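Rubber oxygenase (Streptomyces sp., PDB 5O1L) cleaves the carbon backbone of poly(cis-1,4-isoprene) rubber by adding dioxygen across its double bonds, using one non-covalently bound b-type heme. Local coordinates at residues A316-P321 against W376-A381; A352-L357 against A370-L375. One frame throughout, in Å; residues are numbered along the deposited sequence.

Contact 1 of 2, residues A316-P321 against W376-A381; sequences AGLTRP and WTLEEA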
loop_
_atom_site.group_PDB
_atom_site.type_symbol
_atom_site.label_atom_id
_atom_site.label_comp_id
_atom_site.label_asym_id
_atom_site.label_seq_id
_atom_site.Cartn_x
_atom_site.Cartn_y
_atom_site.Cartn_z
ATOM N N ALA A 316 -5.302 17.887 12.506
ATOM C CA ALA A 316 -4.367 18.290 11.475
ATOM C C ALA A 316 -4.776 19.576 10.781
ATOM O O ALA A 316 -3.917 20.170 10.169
ATOM C CB ALA A 316 -4.225 17.191 10.453
ATOM N N GLY A 317 -6.016 20.014 10.849
ATOM C CA GLY A 317 -6.461 21.175 10.096
ATOM C C GLY A 317 -6.961 20.816 8.713
ATOM O O GLY A 317 -7.133 21.690 7.869
ATOM N N LEU A 318 -7.105 19.540 8.404
ATOM C CA LEU A 318 -7.625 19.111 7.093
ATOM C C LEU A 318 -9.113 19.118 7.113
ATOM O O LEU A 318 -9.737 18.111 7.510
ATOM C CB LEU A 318 -7.175 17.730 6.644
ATOM C CG LEU A 318 -5.761 17.680 6.102
ATOM C CD1 LEU A 318 -5.312 16.255 5.892
ATOM C CD2 LEU A 318 -5.533 18.469 4.772
ATOM N N THR A 319 -9.703 20.205 6.645
ATOM C CA THR A 319 -11.143 20.297 6.622
ATOM C C THR A 319 -11.721 19.500 5.474
ATOM O O THR A 319 -11.006 19.121 4.527
ATOM C CB THR A 319 -11.566 21.747 6.526
ATOM O OG1 THR A 319 -11.143 22.244 5.261
ATOM C CG2 THR A 319 -10.937 22.602 7.646
ATOM N N ARG A 320 -13.004 19.186 5.501
ATOM C CA ARG A 320 -13.598 18.433 4.411
ATOM C C ARG A 320 -13.337 19.059 3.000
ATOM O O ARG A 320 -13.032 18.340 2.071
ATOM C CB ARG A 320 -15.122 18.211 4.650
ATOM C CG ARG A 320 -15.373 16.916 5.398
ATOM C CD ARG A 320 -16.874 16.666 5.654
ATOM N NE ARG A 320 -17.527 15.838 4.607
ATOM C CZ ARG A 320 -17.431 14.501 4.499
ATOM N NH1 ARG A 320 -16.756 13.770 5.397
ATOM N NH2 ARG A 320 -18.050 13.883 3.497
ATOM N N PRO A 321 -13.433 20.400 2.881
ATOM C CA PRO A 321 -13.215 20.938 1.546
ATOM C C PRO A 321 -11.761 20.893 1.145
ATOM O O PRO A 321 -11.486 20.729 -0.031
ATOM C CB PRO A 321 -13.696 22.386 1.656
ATOM C CG PRO A 321 -14.679 22.293 2.718
ATOM C CD PRO A 321 -14.081 21.399 3.750
ATOM N N TRP A 376 -0.554 27.762 1.948
ATOM C CA TRP A 376 0.350 27.492 3.078
ATOM C C TRP A 376 -0.398 26.747 4.158
ATOM O O TRP A 376 0.177 25.846 4.808
ATOM C CB TRP A 376 0.977 28.782 3.580
ATOM C CG TRP A 376 1.773 29.482 2.548
ATOM C CD1 TRP A 376 1.443 30.677 1.995
ATOM C CD2 TRP A 376 2.988 29.094 1.953
ATOM N NE1 TRP A 376 2.375 31.056 1.085
ATOM C CE2 TRP A 376 3.355 30.122 1.030
ATOM C CE3 TRP A 376 3.836 27.976 2.090
ATOM C CZ2 TRP A 376 4.534 30.086 0.283
ATOM C CZ3 TRP A 376 4.992 27.929 1.316
ATOM C CH2 TRP A 376 5.345 28.990 0.450
ATOM N N THR A 377 -1.672 27.076 4.389
ATOM C CA THR A 377 -2.495 26.350 5.339
ATOM C C THR A 377 -2.638 24.888 4.940
ATOM O O THR A 377 -2.578 24.000 5.780
ATOM C CB THR A 377 -3.902 27.042 5.394
ATOM O OG1 THR A 377 -3.652 28.389 5.871
ATOM C CG2 THR A 377 -4.875 26.304 6.257
ATOM N N LEU A 378 -2.890 24.629 3.683
ATOM C CA LEU A 378 -3.027 23.286 3.163
ATOM C C LEU A 378 -1.722 22.522 3.351
ATOM O O LEU A 378 -1.735 21.385 3.847
ATOM C CB LEU A 378 -3.377 23.351 1.668
ATOM C CG LEU A 378 -3.324 21.971 0.954
ATOM C CD1 LEU A 378 -4.340 20.962 1.508
ATOM C CD2 LEU A 378 -3.559 22.203 -0.523
ATOM N N GLU A 379 -0.596 23.127 2.957
ATOM C CA GLU A 379 0.675 22.474 3.127
ATOM C C GLU A 379 0.906 22.074 4.583
ATOM O O GLU A 379 1.368 20.947 4.872
ATOM C CB GLU A 379 1.817 23.350 2.593
ATOM C CG GLU A 379 3.162 22.692 2.727
ATOM C CD GLU A 379 4.316 23.622 2.481
ATOM O OE1 GLU A 379 4.390 24.707 3.104
ATOM O OE2 GLU A 379 5.214 23.280 1.674
ATOM N N GLU A 380 0.591 22.963 5.540
ATOM C CA GLU A 380 0.783 22.647 6.960
ATOM C C GLU A 380 -0.125 21.580 7.394
ATOM O O GLU A 380 0.293 20.724 8.192
ATOM C CB GLU A 380 0.636 23.927 7.732
ATOM C CG GLU A 380 0.739 23.753 9.263
ATOM C CD GLU A 380 2.026 23.087 9.791
ATOM O OE1 GLU A 380 3.042 22.877 9.090
ATOM O OE2 GLU A 380 2.009 22.755 11.039
ATOM N N ALA A 381 -1.380 21.594 6.949
ATOM C CA ALA A 381 -2.347 20.531 7.305
ATOM C C ALA A 381 -1.864 19.168 6.763
ATOM O O ALA A 381 -1.963 18.150 7.502
ATOM C CB ALA A 381 -3.693 20.883 6.801
#

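Contact 2 of 2, residues A352-L357 against A370-L375; sequences ATAWPL and AVPAVL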
loop_
_atom_site.group_PDB
_atom_site.type_symbol
_atom_site.label_atom_id
_atom_site.label_comp_id
_atom_site.label_asym_id
_atom_site.label_seq_id
_atom_site.Cartn_x
_atom_site.Cartn_y
_atom_site.Cartn_z
ATOM N N ALA A 352 -4.138 23.802 -8.283
ATOM C CA ALA A 352 -3.427 23.471 -9.501
ATOM C C ALA A 352 -2.479 24.554 -9.948
ATOM O O ALA A 352 -1.408 24.241 -10.555
ATOM C CB ALA A 352 -4.485 23.206 -10.599
ATOM N N THR A 353 -2.804 25.816 -9.755
ATOM C CA THR A 353 -1.949 26.918 -10.135
ATOM C C THR A 353 -0.782 27.118 -9.197
ATOM O O THR A 353 0.281 27.593 -9.640
ATOM C CB THR A 353 -2.671 28.236 -10.479
ATOM O OG1 THR A 353 -3.260 28.803 -9.359
ATOM C CG2 THR A 353 -3.760 27.917 -11.417
ATOM N N ALA A 354 -0.935 26.814 -7.907
ATOM C CA ALA A 354 0.099 27.215 -6.959
ATOM C C ALA A 354 0.799 26.067 -6.266
ATOM O O ALA A 354 1.917 26.265 -5.765
ATOM C CB ALA A 354 -0.482 28.133 -5.898
ATOM N N TRP A 355 0.230 24.876 -6.214
ATOM C CA TRP A 355 0.930 23.791 -5.534
ATOM C C TRP A 355 2.285 23.510 -6.187
ATOM O O TRP A 355 3.253 23.332 -5.448
ATOM C CB TRP A 355 0.092 22.498 -5.494
ATOM C CG TRP A 355 0.742 21.309 -4.802
ATOM C CD1 TRP A 355 1.204 20.122 -5.367
ATOM C CD2 TRP A 355 0.932 21.181 -3.392
ATOM N NE1 TRP A 355 1.688 19.352 -4.378
ATOM C CE2 TRP A 355 1.504 19.933 -3.155
ATOM C CE3 TRP A 355 0.622 21.985 -2.317
ATOM C CZ2 TRP A 355 1.825 19.492 -1.866
ATOM C CZ3 TRP A 355 0.958 21.534 -0.986
ATOM C CH2 TRP A 355 1.579 20.325 -0.814
ATOM N N PRO A 356 2.396 23.571 -7.519
ATOM C CA PRO A 356 3.758 23.337 -8.084
ATOM C C PRO A 356 4.739 24.431 -7.680
ATOM O O PRO A 356 5.942 24.177 -7.693
ATOM C CB PRO A 356 3.514 23.309 -9.577
ATOM C CG PRO A 356 2.064 23.072 -9.777
ATOM C CD PRO A 356 1.347 23.540 -8.548
ATOM N N LEU A 357 4.265 25.623 -7.334
ATOM C CA LEU A 357 5.156 26.681 -6.865
ATOM C C LEU A 357 5.645 26.395 -5.486
ATOM O O LEU A 357 6.815 26.638 -5.179
ATOM C CB LEU A 357 4.492 28.068 -6.920
ATOM C CG LEU A 357 3.997 28.467 -8.322
ATOM C CD1 LEU A 357 3.135 29.687 -8.178
ATOM C CD2 LEU A 357 5.238 28.674 -9.175
ATOM N N ALA A 370 4.529 34.158 -4.265
ATOM C CA ALA A 370 3.324 34.844 -3.812
ATOM C C ALA A 370 2.153 33.979 -4.209
ATOM O O ALA A 370 1.836 33.857 -5.372
ATOM C CB ALA A 370 3.196 36.195 -4.563
ATOM N N VAL A 371 1.626 33.228 -3.279
ATOM C CA VAL A 371 0.493 32.362 -3.552
ATOM C C VAL A 371 -0.585 32.685 -2.524
ATOM O O VAL A 371 -0.325 33.274 -1.509
ATOM C CB VAL A 371 0.875 30.831 -3.483
ATOM C CG1 VAL A 371 1.927 30.465 -4.551
ATOM C CG2 VAL A 371 1.453 30.466 -2.146
ATOM N N PRO A 372 -1.819 32.284 -2.801
ATOM C CA PRO A 372 -2.876 32.447 -1.798
ATOM C C PRO A 372 -2.535 31.834 -0.456
ATOM O O PRO A 372 -1.943 30.765 -0.404
ATOM C CB PRO A 372 -4.032 31.659 -2.427
ATOM C CG PRO A 372 -3.782 31.728 -3.894
ATOM C CD PRO A 372 -2.315 31.589 -4.013
ATOM N N ALA A 373 -2.938 32.466 0.638
ATOM C CA ALA A 373 -2.647 32.026 1.972
ATOM C C ALA A 373 -3.121 30.610 2.225
ATOM O O ALA A 373 -2.452 29.836 2.987
ATOM C CB ALA A 373 -3.280 32.926 3.011
ATOM N N VAL A 374 -4.239 30.219 1.627
ATOM C CA VAL A 374 -4.780 28.861 1.920
ATOM C C VAL A 374 -3.758 27.786 1.438
ATOM O O VAL A 374 -3.786 26.668 1.919
ATOM C CB VAL A 374 -6.176 28.641 1.318
ATOM C CG1 VAL A 374 -6.152 28.686 -0.222
ATOM C CG2 VAL A 374 -6.837 27.367 1.770
ATOM N N LEU A 375 -2.902 28.093 0.467
ATOM C CA LEU A 375 -1.875 27.105 0.071
ATOM C C LEU A 375 -0.986 26.783 1.217
ATOM O O LEU A 375 -0.639 25.613 1.359
ATOM C CB LEU A 375 -1.067 27.551 -1.163
ATOM C CG LEU A 375 -1.619 27.086 -2.498
ATOM C CD1 LEU A 375 -1.342 25.609 -2.750
ATOM C CD2 LEU A 375 -3.105 27.345 -2.622
#

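Contact 1 of 2, residues A316-P321 against W376-A381
Ala-316 meets Ala-381 mainly through its backbone: the carbonyl O of Ala-316 stands 3.3 Å from CA of Ala-381 in a CA-H...O contact with an angle of 143° at the hydrogen. CB of Ala-316 rests 3.8 Å from O of Ala-381. The CA atoms come nearest each other at Gly-317, 5.0 Å from CA of Ala-381, and the positive phi of 89° would press any CB here against the preceding carbonyl O. The linker between helix 298-313 and helix 320-331 thus runs close against helix 373-393 in this all-helical fold, and the small side chain of Ala-381 is consistent with so close an approach. Leu-318 carries the apolar part. Its CG, anti to the carbonyl carbon (chi1 -78°), lies 3.9 Å from CB of Ala-381. CD2 of Leu-318 is 3.7 Å from the same CB and, more loosely, 4.3 Å from CD1 of Leu-378. An alanine in place of Leu-318 would probably leave a gap beside the Ala-381 methyl and rob Leu-382, Phe-385 and Val-311 of a shared neighbour. OG1 of Thr-319, at the N-cap of helix 320-331, accepts a weak hydrogen bond from N of Leu-322.

Contact 2 of 2, residues A352-L357 against A370-L375
Ala-354 faces Val-371 and Leu-375 where two consecutive helices, 345-362 and 373-393, are joined by a connection in this all-helical fold. The contact between the two segments is apolar, and the methyl of Ala-354 is its hub. CB of Ala-354 lies 3.6 Å from CG1 of Val-371 and 3.7 Å from CG of Leu-375, while CD of Pro-372 stands farther off at 4.3 Å. One small side chain therefore serves both the incoming linker and the first turn of the helix.

Aliphatic contact continues at Leu-357, whose side chain slides past that of Val-371 in the opposite direction. Val-371 holds CG1 anti to its carbonyl carbon (chi1 -62°), and this branch is the one that touches both Ala-354 and CD1 of Leu-357. The CD1 meeting holds for one of two conformers of Leu-357 and is less certain. Its side chain also touches Ile-366 and Pro-369 in the connection.

The aromatic part belongs to Trp-355, whose side chain crosses that of Leu-375 obliquely. Edge-to-face ring contacts tie it to helix 320-331 through Phe-326 and to the residue just after helix 224-244 through Trp-245. The helix is kinked near here, where the N of Pro-356 and that of Leu-357 lack bonds to the preceding turn, and Leu-357 N has a weak one to Ala-354 O instead. Leu-375 comes to the edge of the indole near its plane, CD1 lying 4.1 Å from CE3 of Trp-355 and 3.9 Å from its backbone N.

From the N terminus, the chain first enters contact 1 at 316-321, between helix 298-313 and helix 320-331, and leaves that contact open while it builds helices 320-331, 333-339 and 345-362. Contact 2 starts on the last of these and closes first, at 370-375, after 12 residues, the first five of them the end of helix 345-362. Helix 373-393 then continues into 376-381, which closes contact 1 with contact 2 nested inside its loop. The contacts have centres 13 Å apart and touch through NE1 of Trp-376, which packs 3.4 Å from CG2 of Val-371. Helix 373-393 is their common member, joining helix 345-362 to the earlier linker, away from the heme.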